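Long-range contact in stringent starvation protein A homolog (Haemophilus influenzae, PDB 3LYK), which probably forms an equimolar complex with the RNA polymerase holoenzyme, but not with the core enzyme, and belongs to the glutathione S-transferase superfamily: residues B[10-15]-B[37-42]. Residues are numbered along the deposited sequence; the frame is centred on the assembly and turned at random. Where two conformers were deposited one is given.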
loop_
_atom_site.group_PDB
_atom_site.type_symbol
_atom_site.label_atom_id
_atom_site.label_comp_id
_atom_site.label_asym_id
_atom_site.label_seq_id
_atom_site.Cartn_x
_atom_site.Cartn_y
_atom_site.Cartn_z
ATOM N N PHE B 10 -6.220 -16.894 7.756
ATOM C CA PHE B 10 -5.519 -17.861 6.911
ATOM C C PHE B 10 -4.110 -17.399 6.798
ATOM O O PHE B 10 -3.842 -16.254 6.374
ATOM C CB PHE B 10 -6.140 -17.997 5.499
ATOM C CG PHE B 10 -7.500 -18.595 5.508
ATOM C CD1 PHE B 10 -7.675 -19.959 5.292
ATOM C CD2 PHE B 10 -8.619 -17.794 5.732
ATOM C CE1 PHE B 10 -8.959 -20.527 5.326
ATOM C CE2 PHE B 10 -9.910 -18.342 5.767
ATOM C CZ PHE B 10 -10.082 -19.717 5.558
ATOM N N SER B 11 -3.178 -18.264 7.183
ATOM C CA SER B 11 -1.798 -17.846 7.185
ATOM C C SER B 11 -0.869 -19.011 7.037
ATOM O O SER B 11 -1.254 -20.166 7.278
ATOM C CB SER B 11 -1.428 -17.114 8.505
ATOM O OG SER B 11 -1.651 -17.947 9.589
ATOM N N ASN B 12 0.380 -18.676 6.735
ATOM C CA ASN B 12 1.445 -19.664 6.760
ATOM C C ASN B 12 2.488 -19.260 7.785
ATOM O O ASN B 12 2.887 -18.084 7.845
ATOM C CB ASN B 12 2.068 -19.820 5.359
ATOM C CG ASN B 12 3.259 -20.749 5.367
ATOM O OD1 ASN B 12 4.365 -20.321 5.648
ATOM N ND2 ASN B 12 3.020 -22.044 5.110
ATOM N N LYS B 13 2.926 -20.221 8.600
ATOM C CA LYS B 13 3.836 -19.945 9.716
ATOM C C LYS B 13 5.235 -19.464 9.349
ATOM O O LYS B 13 5.929 -18.953 10.199
ATOM C CB LYS B 13 3.963 -21.200 10.632
ATOM C CG LYS B 13 4.599 -22.416 9.946
ATOM C CD LYS B 13 4.852 -23.474 11.050
ATOM C CE LYS B 13 4.567 -24.873 10.567
ATOM N NZ LYS B 13 5.557 -25.300 9.530
ATOM N N ASP B 14 5.669 -19.618 8.101
ATOM C CA ASP B 14 6.968 -19.092 7.718
ATOM C C ASP B 14 6.897 -17.809 6.902
ATOM O O ASP B 14 7.946 -17.283 6.504
ATOM C CB ASP B 14 7.737 -20.139 6.892
ATOM C CG ASP B 14 8.027 -21.426 7.699
ATOM O OD1 ASP B 14 8.449 -21.336 8.877
ATOM O OD2 ASP B 14 7.805 -22.518 7.155
ATOM N N ASP B 15 5.682 -17.307 6.648
ATOM C CA ASP B 15 5.508 -16.139 5.782
ATOM C C ASP B 15 5.628 -14.833 6.608
ATOM O O ASP B 15 4.968 -14.681 7.629
ATOM C CB ASP B 15 4.168 -16.259 5.052
ATOM C CG ASP B 15 3.881 -15.066 4.160
ATOM O OD1 ASP B 15 4.433 -15.017 3.058
ATOM O OD2 ASP B 15 3.130 -14.153 4.571
ATOM N N VAL B 37 -2.020 -22.725 6.345
ATOM C CA VAL B 37 -2.167 -23.108 4.950
ATOM C C VAL B 37 -0.798 -23.407 4.374
ATOM O O VAL B 37 0.190 -22.717 4.635
ATOM C CB VAL B 37 -2.900 -22.051 4.038
ATOM C CG1 VAL B 37 -3.971 -21.241 4.770
ATOM C CG2 VAL B 37 -1.947 -21.174 3.314
ATOM N N ASP B 38 -0.781 -24.450 3.564
ATOM C CA ASP B 38 0.377 -24.856 2.783
ATOM C C ASP B 38 0.278 -24.132 1.454
ATOM O O ASP B 38 -0.731 -24.234 0.759
ATOM C CB ASP B 38 0.264 -26.369 2.594
ATOM C CG ASP B 38 1.450 -26.978 1.869
ATOM O OD1 ASP B 38 2.085 -27.878 2.451
ATOM O OD2 ASP B 38 1.731 -26.591 0.728
ATOM N N LEU B 39 1.317 -23.397 1.098
ATOM C CA LEU B 39 1.321 -22.604 -0.142
ATOM C C LEU B 39 1.154 -23.392 -1.445
ATOM O O LEU B 39 0.649 -22.847 -2.413
ATOM C CB LEU B 39 2.531 -21.645 -0.193
ATOM C CG LEU B 39 2.528 -20.742 1.072
ATOM C CD1 LEU B 39 3.878 -20.075 1.351
ATOM C CD2 LEU B 39 1.438 -19.696 1.009
ATOM N N GLN B 40 1.535 -24.669 -1.473
ATOM C CA GLN B 40 1.358 -25.484 -2.697
ATOM C C GLN B 40 -0.003 -26.151 -2.761
ATOM O O GLN B 40 -0.398 -26.652 -3.798
ATOM C CB GLN B 40 2.427 -26.568 -2.773
ATOM C CG GLN B 40 3.780 -26.087 -2.324
ATOM C CD GLN B 40 4.182 -24.833 -3.035
ATOM O OE1 GLN B 40 4.805 -23.945 -2.449
ATOM N NE2 GLN B 40 3.812 -24.734 -4.310
ATOM N N ALA B 41 -0.708 -26.158 -1.640
ATOM C CA ALA B 41 -1.962 -26.930 -1.480
ATOM C C ALA B 41 -3.027 -26.130 -0.718
ATOM O O ALA B 41 -3.432 -26.486 0.397
ATOM C CB ALA B 41 -1.706 -28.295 -0.794
ATOM N N LEU B 42 -3.497 -25.053 -1.357
ATOM C CA LEU B 42 -4.354 -24.066 -0.692
ATOM C C LEU B 42 -5.682 -24.693 -0.407
ATOM O O LEU B 42 -6.144 -25.464 -1.209
ATOM C CB LEU B 42 -4.547 -22.829 -1.615
ATOM C CG LEU B 42 -3.233 -22.127 -1.955
ATOM C CD1 LEU B 42 -3.440 -21.038 -3.054
ATOM C CD2 LEU B 42 -2.600 -21.537 -0.688
#
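Ser11 and Val37 meet where the parallel strands 3-11 and 30-36 of the thioredoxin-like N-terminal domain run out into loops. Val37 N donates to Ser11 O at 2.8 Å. Asn12 adds a second bond from its side chain: ND2 reaches Val37 O at 2.9 Å. This bond is nearly straight (171°) and lies in the planes of both the amide and the carbonyl, which fixes how the amide is turned. Asn12 CG stands anti to the backbone N (chi1 175°), which carries the amide over to Val37. The other end of the same amide serves its own loop. Asn12 OD1 accepts from Asp14 N at 2.9 Å, with the donor well above the carbonyl plane, and closes an Asx turn. One amide thus ties the turn from Asn12 to Asp15 to the residue just past strand 30-36. Val37 CG1 lies in the plane of the Phe10 ring, at its edge, 4.0 Å from CD1. Leu46 and Leu49 of helix 44-49 also touch the Phe10 side chain. Leu39 CD1 approaches Asn12 CG at 4.1 Å. Asp15, at the N-cap of helix 16-27, accepts from Cys18 N through OD2. The pairing joins the C-terminal ends of the two parallel strands in the first beta-alpha-beta unit of the thioredoxin-like fold, as in GST-superfamily proteins.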